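Local coordinates for protein argonaute (Aquifex aeolicus, PDB 1YVU), which uses short single-stranded DNA guides to bind complementary target strands and, with divalent metal ions, cuts the target RNA, at residues Ala497-Asp502 / Ala517-Phe522; Ile566-Asp571 / Leu593-Ile598; Leu620-Val625 / Lys642-Tyr647; Ser657-Leu662 / Lys674-Val679. All blocks are in the same frame, centred on the assembly; numbering follows the deposited sequence.

Contact 1 (Ala497-Asp502 / Ala517-Phe522). With CA (calcium ion), chain B.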
loop_
_atom_site.group_PDB
_atom_site.type_symbol
_atom_site.label_atom_id
_atom_site.label_comp_id
_atom_site.label_asym_id
_atom_site.label_seq_id
_atom_site.Cartn_x
_atom_site.Cartn_y
_atom_site.Cartn_z
ATOM N N ALA A 497 18.908 -17.179 1.371
ATOM C CA ALA A 497 17.863 -16.806 0.369
ATOM C C ALA A 497 16.877 -15.754 0.870
ATOM O O ALA A 497 16.475 -15.754 2.039
ATOM C CB ALA A 497 17.092 -18.008 -0.166
ATOM N N PHE A 498 16.509 -14.850 -0.038
ATOM C CA PHE A 498 15.577 -13.749 0.238
ATOM C C PHE A 498 14.294 -14.034 -0.512
ATOM O O PHE A 498 14.266 -13.990 -1.745
ATOM C CB PHE A 498 16.168 -12.412 -0.230
ATOM C CG PHE A 498 17.410 -12.019 0.504
ATOM C CD1 PHE A 498 18.658 -12.532 0.132
ATOM C CD2 PHE A 498 17.346 -11.183 1.618
ATOM C CE1 PHE A 498 19.828 -12.219 0.873
ATOM C CE2 PHE A 498 18.506 -10.864 2.361
ATOM C CZ PHE A 498 19.745 -11.384 1.986
ATOM N N VAL A 499 13.256 -14.432 0.209
ATOM C CA VAL A 499 12.013 -14.728 -0.464
ATOM C C VAL A 499 10.993 -13.624 -0.234
ATOM O O VAL A 499 10.766 -13.211 0.892
ATOM C CB VAL A 499 11.508 -16.189 -0.180
ATOM C CG1 VAL A 499 12.576 -16.990 0.506
ATOM C CG2 VAL A 499 10.254 -16.240 0.617
ATOM N N GLY A 500 10.444 -13.091 -1.320
ATOM C CA GLY A 500 9.449 -12.041 -1.185
ATOM C C GLY A 500 8.085 -12.513 -1.633
ATOM O O GLY A 500 7.980 -13.083 -2.720
ATOM N N ILE A 501 7.073 -12.325 -0.780
ATOM C CA ILE A 501 5.711 -12.757 -1.101
ATOM C C ILE A 501 4.620 -11.678 -0.943
ATOM O O ILE A 501 4.820 -10.692 -0.229
ATOM C CB ILE A 501 5.239 -13.985 -0.174
ATOM C CG1 ILE A 501 6.373 -14.997 0.069
ATOM C CG2 ILE A 501 4.020 -14.739 -0.804
ATOM C CD1 ILE A 501 5.967 -16.340 0.688
ATOM N N ASP A 502 3.569 -11.807 -1.763
ATOM C CA ASP A 502 2.329 -11.034 -1.655
ATOM C C ASP A 502 1.337 -12.087 -2.067
ATOM O O ASP A 502 1.614 -12.957 -2.910
ATOM C CB ASP A 502 2.118 -9.813 -2.568
ATOM C CG ASP A 502 0.821 -8.967 -2.157
ATOM O OD1 ASP A 502 -0.331 -9.409 -2.362
ATOM O OD2 ASP A 502 0.929 -7.857 -1.584
ATOM N N ALA A 517 -0.791 -16.084 -5.477
ATOM C CA ALA A 517 0.441 -15.923 -4.689
ATOM C C ALA A 517 1.617 -15.696 -5.609
ATOM O O ALA A 517 1.815 -16.460 -6.566
ATOM C CB ALA A 517 0.725 -17.163 -3.837
ATOM N N PHE A 518 2.396 -14.654 -5.325
ATOM C CA PHE A 518 3.590 -14.394 -6.113
ATOM C C PHE A 518 4.871 -14.337 -5.268
ATOM O O PHE A 518 5.185 -13.317 -4.632
ATOM C CB PHE A 518 3.437 -13.147 -6.991
ATOM C CG PHE A 518 4.584 -12.932 -7.977
ATOM C CD1 PHE A 518 5.118 -14.008 -8.726
ATOM C CD2 PHE A 518 5.132 -11.647 -8.160
ATOM C CE1 PHE A 518 6.164 -13.829 -9.632
ATOM C CE2 PHE A 518 6.191 -11.452 -9.079
ATOM C CZ PHE A 518 6.702 -12.567 -9.815
ATOM N N THR A 519 5.652 -15.409 -5.395
ATOM C CA THR A 519 6.923 -15.592 -4.683
ATOM C C THR A 519 8.132 -15.332 -5.582
ATOM O O THR A 519 8.115 -15.627 -6.794
ATOM C CB THR A 519 6.976 -17.002 -4.029
ATOM O OG1 THR A 519 5.840 -17.140 -3.157
ATOM C CG2 THR A 519 8.257 -17.218 -3.213
ATOM N N LYS A 520 9.139 -14.699 -4.976
ATOM C CA LYS A 520 10.393 -14.340 -5.629
ATOM C C LYS A 520 11.545 -14.754 -4.726
ATOM O O LYS A 520 11.757 -14.189 -3.648
ATOM C CB LYS A 520 10.441 -12.832 -5.850
ATOM C CG LYS A 520 10.165 -12.387 -7.234
ATOM C CD LYS A 520 10.235 -10.888 -7.334
ATOM C CE LYS A 520 8.927 -10.225 -6.912
ATOM N NZ LYS A 520 8.458 -9.141 -7.876
ATOM N N ILE A 521 12.254 -15.784 -5.152
ATOM C CA ILE A 521 13.403 -16.290 -4.402
ATOM C C ILE A 521 14.700 -15.697 -4.969
ATOM O O ILE A 521 14.955 -15.800 -6.181
ATOM C CB ILE A 521 13.451 -17.839 -4.446
ATOM C CG1 ILE A 521 12.116 -18.384 -3.947
ATOM C CG2 ILE A 521 14.576 -18.358 -3.561
ATOM C CD1 ILE A 521 11.845 -19.730 -4.351
ATOM N N PHE A 522 15.495 -15.097 -4.069
ATOM C CA PHE A 522 16.779 -14.468 -4.407
ATOM C C PHE A 522 18.027 -15.109 -3.762
ATOM O O PHE A 522 17.921 -15.933 -2.842
ATOM C CB PHE A 522 16.740 -12.974 -4.072
ATOM C CG PHE A 522 15.928 -12.146 -5.035
ATOM C CD1 PHE A 522 14.529 -11.979 -4.860
ATOM C CD2 PHE A 522 16.567 -11.485 -6.107
ATOM C CE1 PHE A 522 13.776 -11.149 -5.747
ATOM C CE2 PHE A 522 15.840 -10.647 -7.016
ATOM C CZ PHE A 522 14.424 -10.476 -6.828
HETATM CA CA CA B . -1.792 -7.450 -0.765
#

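Contact 2 (Ile566-Asp571 / Leu593-Ile598)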
loop_
_atom_site.group_PDB
_atom_site.type_symbol
_atom_site.label_atom_id
_atom_site.label_comp_id
_atom_site.label_asym_id
_atom_site.label_seq_id
_atom_site.Cartn_x
_atom_site.Cartn_y
_atom_site.Cartn_z
ATOM N N ILE A 566 16.797 -18.147 6.007
ATOM C CA ILE A 566 15.850 -17.610 5.055
ATOM C C ILE A 566 15.114 -16.346 5.501
ATOM O O ILE A 566 14.408 -16.324 6.505
ATOM C CB ILE A 566 14.909 -18.732 4.553
ATOM C CG1 ILE A 566 15.701 -19.652 3.605
ATOM C CG2 ILE A 566 13.744 -18.168 3.783
ATOM C CD1 ILE A 566 15.047 -20.939 3.191
ATOM N N VAL A 567 15.317 -15.286 4.729
ATOM C CA VAL A 567 14.675 -14.008 4.983
ATOM C C VAL A 567 13.463 -13.865 4.080
ATOM O O VAL A 567 13.581 -13.967 2.858
ATOM C CB VAL A 567 15.630 -12.837 4.754
ATOM C CG1 VAL A 567 14.926 -11.524 5.012
ATOM C CG2 VAL A 567 16.823 -12.961 5.680
ATOM N N VAL A 568 12.305 -13.636 4.698
ATOM C CA VAL A 568 11.068 -13.484 3.968
ATOM C C VAL A 568 10.611 -12.066 4.083
ATOM O O VAL A 568 10.631 -11.500 5.163
ATOM C CB VAL A 568 9.938 -14.416 4.495
ATOM C CG1 VAL A 568 8.617 -14.212 3.706
ATOM C CG2 VAL A 568 10.378 -15.873 4.422
ATOM N N HIS A 569 10.240 -11.479 2.951
ATOM C CA HIS A 569 9.719 -10.113 2.908
ATOM C C HIS A 569 8.303 -10.270 2.466
ATOM O O HIS A 569 8.024 -10.946 1.456
ATOM C CB HIS A 569 10.440 -9.252 1.882
ATOM C CG HIS A 569 11.878 -8.972 2.200
ATOM N ND1 HIS A 569 12.670 -8.191 1.382
ATOM C CD2 HIS A 569 12.661 -9.352 3.235
ATOM C CE1 HIS A 569 13.879 -8.107 1.906
ATOM N NE2 HIS A 569 13.904 -8.800 3.030
ATOM N N ARG A 570 7.406 -9.693 3.255
ATOM C CA ARG A 570 5.989 -9.750 2.965
ATOM C C ARG A 570 5.593 -8.378 2.509
ATOM O O ARG A 570 5.834 -7.390 3.216
ATOM C CB ARG A 570 5.192 -10.162 4.198
ATOM C CG ARG A 570 3.699 -10.249 3.960
ATOM C CD ARG A 570 3.335 -11.321 2.959
ATOM N NE ARG A 570 1.893 -11.491 2.834
ATOM C CZ ARG A 570 1.092 -10.676 2.161
ATOM N NH1 ARG A 570 1.592 -9.599 1.536
ATOM N NH2 ARG A 570 -0.204 -10.979 2.058
ATOM N N ASP A 571 4.948 -8.332 1.347
ATOM C CA ASP A 571 4.503 -7.092 0.747
ATOM C C ASP A 571 3.486 -6.410 1.647
ATOM O O ASP A 571 3.449 -5.182 1.758
ATOM C CB ASP A 571 3.928 -7.402 -0.627
ATOM C CG ASP A 571 3.432 -6.166 -1.379
ATOM O OD1 ASP A 571 2.291 -5.697 -1.086
ATOM O OD2 ASP A 571 4.160 -5.708 -2.299
ATOM N N LEU A 593 14.341 -19.144 9.912
ATOM C CA LEU A 593 13.463 -18.113 9.408
ATOM C C LEU A 593 13.559 -16.734 10.017
ATOM O O LEU A 593 13.755 -16.576 11.227
ATOM C CB LEU A 593 12.028 -18.564 9.543
ATOM C CG LEU A 593 11.278 -18.949 8.270
ATOM C CD1 LEU A 593 11.893 -20.142 7.574
ATOM C CD2 LEU A 593 9.872 -19.285 8.680
ATOM N N GLU A 594 13.412 -15.744 9.133
ATOM C CA GLU A 594 13.395 -14.317 9.440
ATOM C C GLU A 594 12.195 -13.803 8.648
ATOM O O GLU A 594 12.150 -13.938 7.415
ATOM C CB GLU A 594 14.641 -13.594 8.928
ATOM C CG GLU A 594 15.990 -14.142 9.342
ATOM C CD GLU A 594 16.445 -13.756 10.749
ATOM O OE1 GLU A 594 16.231 -12.594 11.181
ATOM O OE2 GLU A 594 17.077 -14.621 11.404
ATOM N N LEU A 595 11.193 -13.306 9.371
ATOM C CA LEU A 595 9.976 -12.772 8.767
ATOM C C LEU A 595 9.860 -11.272 8.869
ATOM O O LEU A 595 9.911 -10.694 9.969
ATOM C CB LEU A 595 8.717 -13.379 9.388
ATOM C CG LEU A 595 8.509 -14.888 9.298
ATOM C CD1 LEU A 595 7.190 -15.248 9.974
ATOM C CD2 LEU A 595 8.555 -15.366 7.855
ATOM N N LEU A 596 9.732 -10.636 7.712
ATOM C CA LEU A 596 9.578 -9.195 7.660
ATOM C C LEU A 596 8.306 -8.797 6.948
ATOM O O LEU A 596 7.912 -9.425 5.967
ATOM C CB LEU A 596 10.751 -8.521 6.951
ATOM C CG LEU A 596 12.179 -8.848 7.370
ATOM C CD1 LEU A 596 13.094 -7.914 6.692
ATOM C CD2 LEU A 596 12.335 -8.693 8.826
ATOM N N GLU A 597 7.650 -7.782 7.499
ATOM C CA GLU A 597 6.443 -7.177 6.940
ATOM C C GLU A 597 7.014 -5.911 6.278
ATOM O O GLU A 597 7.957 -5.315 6.822
ATOM C CB GLU A 597 5.534 -6.685 8.066
ATOM C CG GLU A 597 4.447 -7.593 8.608
ATOM C CD GLU A 597 3.635 -6.892 9.736
ATOM O OE1 GLU A 597 3.945 -5.716 10.056
ATOM O OE2 GLU A 597 2.687 -7.505 10.309
ATOM N N ILE A 598 6.518 -5.538 5.093
ATOM C CA ILE A 598 6.993 -4.303 4.434
ATOM C C ILE A 598 5.794 -3.415 4.144
ATOM O O ILE A 598 5.072 -3.626 3.182
ATOM C CB ILE A 598 7.898 -4.561 3.174
ATOM C CG1 ILE A 598 9.255 -5.115 3.626
ATOM C CG2 ILE A 598 8.143 -3.250 2.398
ATOM C CD1 ILE A 598 10.145 -5.527 2.514
#

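Contact 3 (Leu620-Val625 / Lys642-Tyr647)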
loop_
_atom_site.group_PDB
_atom_site.type_symbol
_atom_site.label_atom_id
_atom_site.label_comp_id
_atom_site.label_asym_id
_atom_site.label_seq_id
_atom_site.Cartn_x
_atom_site.Cartn_y
_atom_site.Cartn_z
ATOM N N LEU A 620 11.483 2.080 16.174
ATOM C CA LEU A 620 10.362 1.860 17.087
ATOM C C LEU A 620 10.584 0.660 18.030
ATOM O O LEU A 620 11.680 0.078 18.064
ATOM C CB LEU A 620 9.057 1.726 16.304
ATOM C CG LEU A 620 8.743 2.969 15.477
ATOM C CD1 LEU A 620 7.668 2.692 14.452
ATOM C CD2 LEU A 620 8.355 4.107 16.416
ATOM N N SER A 621 9.542 0.303 18.785
ATOM C CA SER A 621 9.601 -0.759 19.790
ATOM C C SER A 621 9.888 -2.192 19.378
ATOM O O SER A 621 11.032 -2.644 19.498
ATOM C CB SER A 621 8.359 -0.715 20.689
ATOM O OG SER A 621 7.156 -0.728 19.933
ATOM N N GLU A 622 8.855 -2.892 18.907
ATOM C CA GLU A 622 8.929 -4.303 18.500
ATOM C C GLU A 622 9.692 -4.512 17.173
ATOM O O GLU A 622 9.179 -5.120 16.215
ATOM C CB GLU A 622 7.496 -4.871 18.417
ATOM C CG GLU A 622 6.618 -4.672 19.673
ATOM C CD GLU A 622 5.121 -4.630 19.354
ATOM O OE1 GLU A 622 4.710 -5.066 18.245
ATOM O OE2 GLU A 622 4.356 -4.144 20.224
ATOM N N ASP A 623 10.935 -4.020 17.161
ATOM C CA ASP A 623 11.862 -4.055 16.026
ATOM C C ASP A 623 11.260 -3.630 14.690
ATOM O O ASP A 623 11.273 -4.364 13.701
ATOM C CB ASP A 623 12.621 -5.385 15.937
ATOM C CG ASP A 623 14.056 -5.280 16.479
ATOM O OD1 ASP A 623 14.445 -4.181 16.947
ATOM O OD2 ASP A 623 14.812 -6.275 16.425
ATOM N N SER A 624 10.574 -2.495 14.748
ATOM C CA SER A 624 9.983 -1.880 13.586
ATOM C C SER A 624 10.812 -0.610 13.365
ATOM O O SER A 624 11.342 -0.041 14.331
ATOM C CB SER A 624 8.476 -1.629 13.756
ATOM O OG SER A 624 8.129 -1.169 15.049
ATOM N N VAL A 625 11.072 -0.293 12.089
ATOM C CA VAL A 625 11.895 0.851 11.666
ATOM C C VAL A 625 11.224 1.582 10.516
ATOM O O VAL A 625 10.818 0.956 9.527
ATOM C CB VAL A 625 13.289 0.363 11.098
ATOM C CG1 VAL A 625 14.088 1.501 10.464
ATOM C CG2 VAL A 625 14.107 -0.300 12.160
ATOM N N LYS A 642 7.870 1.055 6.308
ATOM C CA LYS A 642 7.974 0.604 7.687
ATOM C C LYS A 642 8.230 -0.872 7.585
ATOM O O LYS A 642 7.450 -1.611 6.983
ATOM C CB LYS A 642 6.711 0.907 8.495
ATOM C CG LYS A 642 6.646 0.253 9.868
ATOM C CD LYS A 642 5.412 0.676 10.645
ATOM C CE LYS A 642 4.908 -0.475 11.503
ATOM N NZ LYS A 642 3.980 -0.019 12.583
ATOM N N VAL A 643 9.406 -1.257 8.079
ATOM C CA VAL A 643 9.889 -2.649 8.096
ATOM C C VAL A 643 9.660 -3.159 9.508
ATOM O O VAL A 643 10.032 -2.488 10.456
ATOM C CB VAL A 643 11.418 -2.723 7.814
ATOM C CG1 VAL A 643 11.914 -4.160 7.923
ATOM C CG2 VAL A 643 11.749 -2.125 6.460
ATOM N N ARG A 644 9.044 -4.330 9.632
ATOM C CA ARG A 644 8.786 -4.915 10.932
ATOM C C ARG A 644 9.375 -6.316 11.010
ATOM O O ARG A 644 9.218 -7.105 10.083
ATOM C CB ARG A 644 7.281 -4.942 11.221
ATOM C CG ARG A 644 6.926 -5.404 12.648
ATOM C CD ARG A 644 5.438 -5.596 12.853
ATOM N NE ARG A 644 5.177 -6.512 13.962
ATOM C CZ ARG A 644 3.995 -7.059 14.246
ATOM N NH1 ARG A 644 2.913 -6.791 13.505
ATOM N NH2 ARG A 644 3.903 -7.900 15.267
ATOM N N LYS A 645 10.127 -6.592 12.074
ATOM C CA LYS A 645 10.706 -7.917 12.262
ATOM C C LYS A 645 9.682 -8.614 13.103
ATOM O O LYS A 645 9.551 -8.351 14.305
ATOM C CB LYS A 645 12.041 -7.874 12.996
ATOM C CG LYS A 645 12.677 -9.258 13.198
ATOM C CD LYS A 645 14.027 -9.161 13.893
ATOM C CE LYS A 645 13.982 -9.344 15.382
ATOM N NZ LYS A 645 15.365 -9.226 15.964
ATOM N N VAL A 646 8.911 -9.462 12.438
ATOM C CA VAL A 646 7.851 -10.192 13.095
ATOM C C VAL A 646 8.490 -11.326 13.845
ATOM O O VAL A 646 8.345 -11.418 15.056
ATOM C CB VAL A 646 6.805 -10.674 12.069
ATOM C CG1 VAL A 646 5.634 -11.420 12.759
ATOM C CG2 VAL A 646 6.270 -9.492 11.328
ATOM N N TYR A 647 9.309 -12.079 13.121
ATOM C CA TYR A 647 10.041 -13.227 13.634
ATOM C C TYR A 647 11.443 -13.058 13.069
ATOM O O TYR A 647 11.594 -12.639 11.917
ATOM C CB TYR A 647 9.383 -14.519 13.135
ATOM C CG TYR A 647 9.858 -15.820 13.753
ATOM C CD1 TYR A 647 9.410 -16.227 15.037
ATOM C CD2 TYR A 647 10.726 -16.678 13.040
ATOM C CE1 TYR A 647 9.821 -17.481 15.598
ATOM C CE2 TYR A 647 11.151 -17.925 13.588
ATOM C CZ TYR A 647 10.696 -18.320 14.864
ATOM O OH TYR A 647 11.135 -19.521 15.385
#

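Contact 4 (Ser657-Leu662 / Lys674-Val679)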
loop_
_atom_site.group_PDB
_atom_site.type_symbol
_atom_site.label_atom_id
_atom_site.label_comp_id
_atom_site.label_asym_id
_atom_site.label_seq_id
_atom_site.Cartn_x
_atom_site.Cartn_y
_atom_site.Cartn_z
ATOM N N SER A 657 19.499 -2.973 5.982
ATOM C CA SER A 657 20.616 -2.780 5.056
ATOM C C SER A 657 20.462 -3.694 3.824
ATOM O O SER A 657 20.732 -3.278 2.695
ATOM C CB SER A 657 21.947 -3.047 5.780
ATOM O OG SER A 657 23.001 -3.409 4.896
ATOM N N GLN A 658 19.974 -4.910 4.050
ATOM C CA GLN A 658 19.759 -5.883 2.973
ATOM C C GLN A 658 18.589 -5.460 2.078
ATOM O O GLN A 658 18.543 -5.790 0.915
ATOM C CB GLN A 658 19.429 -7.241 3.569
ATOM C CG GLN A 658 20.402 -7.709 4.616
ATOM C CD GLN A 658 20.000 -8.998 5.294
ATOM O OE1 GLN A 658 18.815 -9.273 5.531
ATOM N NE2 GLN A 658 21.001 -9.809 5.608
ATOM N N ILE A 659 17.628 -4.742 2.657
ATOM C CA ILE A 659 16.460 -4.247 1.943
ATOM C C ILE A 659 16.935 -3.163 1.015
ATOM O O ILE A 659 16.617 -3.180 -0.174
ATOM C CB ILE A 659 15.444 -3.722 2.960
ATOM C CG1 ILE A 659 14.461 -4.826 3.246
ATOM C CG2 ILE A 659 14.765 -2.367 2.538
ATOM C CD1 ILE A 659 13.722 -4.594 4.464
ATOM N N LEU A 660 17.748 -2.267 1.585
ATOM C CA LEU A 660 18.358 -1.133 0.903
ATOM C C LEU A 660 19.257 -1.579 -0.222
ATOM O O LEU A 660 19.247 -0.970 -1.285
ATOM C CB LEU A 660 19.179 -0.333 1.876
ATOM C CG LEU A 660 18.431 0.639 2.743
ATOM C CD1 LEU A 660 19.357 1.225 3.765
ATOM C CD2 LEU A 660 17.898 1.719 1.847
ATOM N N SER A 661 19.983 -2.679 -0.012
ATOM C CA SER A 661 20.867 -3.201 -1.051
ATOM C C SER A 661 20.070 -3.813 -2.188
ATOM O O SER A 661 20.395 -3.585 -3.336
ATOM C CB SER A 661 21.852 -4.208 -0.476
ATOM O OG SER A 661 22.766 -3.559 0.400
ATOM N N LEU A 662 18.957 -4.460 -1.856
ATOM C CA LEU A 662 18.086 -5.118 -2.830
ATOM C C LEU A 662 17.269 -4.179 -3.672
ATOM O O LEU A 662 16.627 -4.633 -4.601
ATOM C CB LEU A 662 17.134 -6.110 -2.143
ATOM C CG LEU A 662 17.708 -7.427 -1.604
ATOM C CD1 LEU A 662 16.689 -8.154 -0.770
ATOM C CD2 LEU A 662 18.224 -8.324 -2.701
ATOM N N LYS A 674 11.350 2.538 -4.803
ATOM C CA LYS A 674 11.071 2.552 -3.381
ATOM C C LYS A 674 11.187 1.203 -2.721
ATOM O O LYS A 674 11.649 1.109 -1.586
ATOM C CB LYS A 674 9.645 3.066 -3.224
ATOM C CG LYS A 674 9.037 3.126 -1.842
ATOM C CD LYS A 674 7.696 3.781 -2.010
ATOM C CE LYS A 674 6.771 3.460 -0.887
ATOM N NZ LYS A 674 5.331 3.783 -1.240
ATOM N N LEU A 675 10.790 0.164 -3.444
ATOM C CA LEU A 675 10.764 -1.181 -2.891
ATOM C C LEU A 675 11.915 -2.151 -3.223
ATOM O O LEU A 675 12.517 -2.057 -4.304
ATOM C CB LEU A 675 9.405 -1.822 -3.232
ATOM C CG LEU A 675 8.111 -1.288 -2.592
ATOM C CD1 LEU A 675 6.933 -2.170 -2.977
ATOM C CD2 LEU A 675 8.234 -1.260 -1.070
ATOM N N PRO A 676 12.279 -3.062 -2.270
ATOM C CA PRO A 676 13.349 -4.048 -2.484
ATOM C C PRO A 676 12.869 -4.937 -3.604
ATOM O O PRO A 676 11.663 -5.167 -3.715
ATOM C CB PRO A 676 13.317 -4.871 -1.207
ATOM C CG PRO A 676 12.797 -3.965 -0.241
ATOM C CD PRO A 676 11.779 -3.169 -0.886
ATOM N N ALA A 677 13.790 -5.469 -4.399
ATOM C CA ALA A 677 13.419 -6.342 -5.513
ATOM C C ALA A 677 12.520 -7.514 -5.141
ATOM O O ALA A 677 11.676 -7.932 -5.946
ATOM C CB ALA A 677 14.643 -6.832 -6.252
ATOM N N THR A 678 12.630 -7.941 -3.883
ATOM C CA THR A 678 11.826 -9.048 -3.336
ATOM C C THR A 678 10.306 -8.780 -3.288
ATOM O O THR A 678 9.487 -9.723 -3.340
ATOM C CB THR A 678 12.342 -9.476 -1.943
ATOM O OG1 THR A 678 12.481 -8.326 -1.097
ATOM C CG2 THR A 678 13.675 -10.128 -2.071
ATOM N N VAL A 679 9.942 -7.493 -3.173
ATOM C CA VAL A 679 8.533 -7.099 -3.145
ATOM C C VAL A 679 8.131 -6.081 -4.187
ATOM O O VAL A 679 6.948 -5.854 -4.387
ATOM C CB VAL A 679 8.027 -6.648 -1.750
ATOM C CG1 VAL A 679 7.947 -7.842 -0.829
ATOM C CG2 VAL A 679 8.890 -5.541 -1.193
#

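Contact 1 (Ala497-Asp502 / Ala517-Phe522)
Ile501 and Thr519 turn corresponding branches the same way: CG1 of the isoleucine and OG1 of the threonine (chi1 -57°) are each anti to the carbonyl carbon. On the same face of neighbouring strands, the two beta-branched side chains, a shape that suits extended chain, lie side by side, with Ile501 CG2 3.8 Å from Thr519 OG1. In Phe522, chi1 (-74°) sets CG beside the backbone N, and the ring, turned by chi2, has its edge at Phe498 O, with Phe522 CD1 3.7 Å from that oxygen. The same carbonyl takes the N-H of Phe522 at 2.9 Å (Phe522 N to Phe498 O), while the return bond from Phe498 N is weak. Further along the antiparallel hairpin, Gly500 N bonds to Lys520 O at 2.9 Å; lacking a side chain, Gly500 adds no bulk to the face that carries Lys520 and Phe522. On the other face helix 542-557 packs over Ile501, Thr519 and Ile521, while Val499 lies against Ile566 and Val568 of strand 565-570. Lys520 carries its amino group away to His680 O and makes a cation-pi contact with Trp705. The last rung is nearly straight: Phe518 N meets Asp502 O at 3.1 Å with 175° at the hydrogen. Asp502 OD1 is hydrogen-bonded to Ser504. The chemistry thus divides along the hairpin: a ladder of backbone hydrogen bonds, with mostly apolar side chains packed on one face, ends at Asp502, which presents OD2 as a ligand to the calcium ion, 2.9 Å away, a site shared with Asp683.

Contact 2 (Ile566-Asp571 / Leu593-Ile598)
Ile566 O accepts Glu594 N at 2.9 Å, the first of five backbone hydrogen bonds that join Ile566-Arg570 to Glu594-Ile598 in parallel register, through to Ile598 N on Arg570 O (2.7 Å). Apolar packing lies on both faces. Val568 and Leu595 stand side by side, Leu595 CD2 resting 3.8 Å from Val568 CB, two branched residues suited to the interior beneath helix 576-589. On the opposite face the imidazole of His569 is touched obliquely by two aliphatic tips: Leu596 CD1 comes to 3.8 Å from His569 CD2, and Ile598 CD1 to 3.8 Å from His569 ND1. Polar ends find partners elsewhere. His569 ND1 is hydrogen-bonded to Thr678 OG1, Glu594 OE1 and OE2 receive the backbone N-H groups of Leu650 and Glu649, and Arg570 NE forms a salt bridge with Glu578. An alanine in place of His569 would probably open a gap beside Leu596 CD1 and leave the Thr678 hydroxyl without its imidazole mate. With helix 576-589 linking the two strands, this is a beta-alpha-beta crossover of the RNase H fold, and its first strand leads into Asp571, an active-site residue by similarity.

Contact 3 (Leu620-Val625 / Lys642-Tyr647)
Val625 and Val643 form the close-knit part of the contact, a hydrogen-bonded antiparallel pair with Val625 N 2.9 Å from Val643 O and Val643 N 3.0 Å from Val625 O. Valine fits here because its compact branches face the protein interior, Val625 against Val652 and Val643 against Ile659 of helix 652-661. Next to this pair Lys645 N bonds to Asp623 O at 3.0 Å, and the side chains of the same two residues run side by side. Lys645 CG is anti to the backbone N (chi1 -180°); the bend at chi3 turns Lys645 CE toward Asp623 OD2 (3.3 Å), and Lys645 NZ beyond it forms a 3.0 Å salt bridge with that oxygen. Lys645 NZ is also hydrogen-bonded to Leu650 O. An alanine in place of Lys645 would probably leave Asp623 OD2 without this salt-bridge mate and Leu650 O without this donor. The outer side is looser: Glu622 is exposed and poorly ordered, its OE1 staying 4.2 Å from Arg644 NH2. Glu622 OE1 lies well out of the guanidinium plane, and no N-H points at it. Directed bonds thus hold the strand pair and the segment at Asp623 within the PIWI box, whereas Glu622 and Arg644 probably exert only a diffuse attraction.

Contact 4 (Ser657-Leu662 / Lys674-Val679)
Leu662 O receives the N-H of Ala677 at 3.0 Å (Ala677 N to Leu662 O), the donor lying above the carbonyl plane, 56° out of it, and so Leu662 of the 657-662 segment is tied to the irregular chain at 674-679. That chain folds on itself as a beta turn, Val679 N bonding to Pro676 O at 2.9 Å. Proline suits the first position of the turn: its rigid ring, which has no N-H to satisfy, offers an apolar surface to the helix. Pro676 CG lies 3.8 Å from Ile659 CG2, ring and isoleucine side by side and pointing the same way, while Pro676 CB comes 4.1 Å from Leu662 CB. Leu662 crosses Thr678 at about a right angle, Leu662 CD1 touching Thr678 CG2 at 3.8 Å. Thr678 serves two purposes through its two branches: CG2 is anti to the carbonyl carbon (chi1, measured to OG1, is 50°) and meets the leucine, whereas the hydroxyl is hydrogen-bonded to His569. Around this junction Ile659 also packs on Leu596 and His569, Leu662 on Phe498, and Pro676 on Ile598, so the buried group sits against three strands. Structurally this is a helix laid on the sheet of the RNase H fold in the PIWI domain, with the loop bound to Leu662 as it heads toward helix 682-690 and the metal ligand Asp683.

Contacts 1, 2 and 3 follow one another across the strands of the PIWI domain. Val499 N and Val567 O, 2.7 Å apart, probably bond contact 1 to contact 2, and Leu595 N and Tyr647 O, also 2.7 Å apart, probably bond contact 2 to contact 3. Contact 4 packs on all three, for instance through Thr678 CG2 on Phe522 CD1 at 3.5 Å and Ile659 CD1 on Val643 CG2 at 3.7 Å. The probable active site, where Asp502 and Asp683 bind the calcium ion, lies where contacts 1 and 2 end: the side chain of Asp571 is about 3 Å from that of Asp502 and about 4 Å from the ion. The Val643 side chain of contact 3 is about 12 Å from that of Asp571.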